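Local coordinates for capsule biosynthesis protein capD (Bacillus anthracis, PDB 3G9K), which cleaves the poly-gamma-D-glutamate capsule and, as a transpeptidase of the gamma-glutamyltransferase family, joins it by an amide bond to meso-diaminopimelic acid of the peptidoglycan, at residues K97-L100 / Q101-I104. Numbering follows the deposited sequence.
Sequences KGSL and QDII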
loop_
_atom_site.group_PDB
_atom_site.type_symbol
_atom_site.label_atom_id
_atom_site.label_comp_id
_atom_site.label_asym_id
_atom_site.label_seq_id
_atom_site.Cartn_x
_atom_site.Cartn_y
_atom_site.Cartn_z
ATOM N N LYS B 97 24.532 -1.353 3.091
ATOM C CA LYS B 97 24.892 -0.063 2.519
ATOM C C LYS B 97 24.597 1.095 3.469
ATOM O O LYS B 97 25.179 2.179 3.328
ATOM C CB LYS B 97 24.191 0.146 1.178
ATOM C CG LYS B 97 24.843 1.193 0.272
ATOM C CD LYS B 97 23.891 1.563 -0.854
ATOM C CE LYS B 97 24.447 2.633 -1.819
ATOM N NZ LYS B 97 24.258 4.075 -1.367
ATOM N N GLY B 98 23.700 0.878 4.429
ATOM C CA GLY B 98 23.332 1.914 5.363
ATOM C C GLY B 98 21.987 1.651 6.016
ATOM O O GLY B 98 21.439 0.555 5.925
ATOM N N SER B 99 21.476 2.679 6.690
ATOM C CA SER B 99 20.219 2.589 7.396
ATOM C C SER B 99 19.142 2.484 6.342
ATOM O O SER B 99 19.306 3.003 5.248
ATOM C CB SER B 99 19.970 3.826 8.277
ATOM O OG SER B 99 19.647 4.999 7.536
ATOM N N LEU B 100 18.082 1.760 6.665
ATOM C CA LEU B 100 16.921 1.656 5.794
ATOM C C LEU B 100 16.393 3.047 5.434
ATOM O O LEU B 100 16.033 3.285 4.280
ATOM C CB LEU B 100 15.832 0.833 6.459
ATOM C CG LEU B 100 14.632 0.482 5.562
ATOM C CD1 LEU B 100 15.083 -0.165 4.201
ATOM C CD2 LEU B 100 13.646 -0.406 6.303
ATOM N N GLN B 101 16.400 3.975 6.372
ATOM C CA GLN B 101 15.895 5.319 6.095
ATOM C C GLN B 101 16.758 6.085 5.050
ATOM O O GLN B 101 16.204 6.715 4.146
ATOM C CB GLN B 101 15.782 6.155 7.373
ATOM C CG GLN B 101 15.205 7.565 7.126
ATOM C CD GLN B 101 13.722 7.522 6.705
ATOM O OE1 GLN B 101 12.869 7.179 7.506
ATOM N NE2 GLN B 101 13.425 7.889 5.456
ATOM N N ASP B 102 18.083 6.059 5.193
ATOM C CA ASP B 102 18.979 6.680 4.202
ATOM C C ASP B 102 18.718 6.102 2.796
ATOM O O ASP B 102 18.556 6.842 1.840
ATOM C CB ASP B 102 20.466 6.541 4.609
ATOM C CG ASP B 102 20.862 7.546 5.695
ATOM O OD1 ASP B 102 20.720 8.768 5.407
ATOM O OD2 ASP B 102 21.261 7.117 6.823
ATOM N N ILE B 103 18.665 4.785 2.696
ATOM C CA ILE B 103 18.378 4.095 1.436
ATOM C C ILE B 103 17.040 4.558 0.817
ATOM O O ILE B 103 16.966 4.881 -0.374
ATOM C CB ILE B 103 18.389 2.559 1.639
ATOM C CG1 ILE B 103 19.802 2.106 2.027
ATOM C CG2 ILE B 103 17.954 1.834 0.345
ATOM C CD1 ILE B 103 19.869 0.770 2.761
ATOM N N ILE B 104 16.002 4.633 1.644
ATOM C CA ILE B 104 14.694 5.150 1.226
ATOM C C ILE B 104 14.751 6.590 0.707
ATOM O O ILE B 104 14.022 6.968 -0.227
ATOM C CB ILE B 104 13.671 4.971 2.412
ATOM C CG1 ILE B 104 13.260 3.488 2.453
ATOM C CG2 ILE B 104 12.435 5.878 2.298
ATOM C CD1 ILE B 104 12.329 3.104 3.662
HETATM O O HOH W 1 23.018 5.164 6.703
#
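Ser99 is the N-cap of helix 100-105, and its hydroxyl is held by Asp102 in two ways. Ser99 OG accepts from Asp102 N at 3.0 Å, a nearly straight bond (166° at the hydrogen) that satisfies one of the amides at the start of the helix. With OG lodged between the backbone N and the carbonyl carbon (chi1 72°), the hydroxyl faces that amide. The same OG donates to Asp102 OD2 at 2.8 Å, reaching the carboxylate from above its plane. The reciprocal half of a capping box is made only through a water, which accepts from Ser99 N at 2.9 Å and donates to Asp102 OD2 at 2.6 Å. The carboxylate at this end would also probably suit the helix dipole.

Backbone bonds then start the helical turn, Ile103 N to Ser99 O at 3.2 Å and Ile104 N to Leu100 O at 3.0 Å.

Along the same turn the methyl group Ile103 CD1 packs against the backbone carbonyl oxygen Gly98 O at 3.5 Å. The apolar pair is Ile104 CD1 with Leu100 CG at 4.0 Å, the two side chains crossing at a slant.

Gln101 NE2 is bonded to Gly165 O, and Ile104 O accepts from Arg168 NH1. Leu100 and Ile103 pack on Ile89 of helix 82-94, Leu100 also reaches Ala151 and Ile153 of strand 150-155, and Ile104 touches Ala164 of strand 160-164, so the short helix bridges helix and sheet.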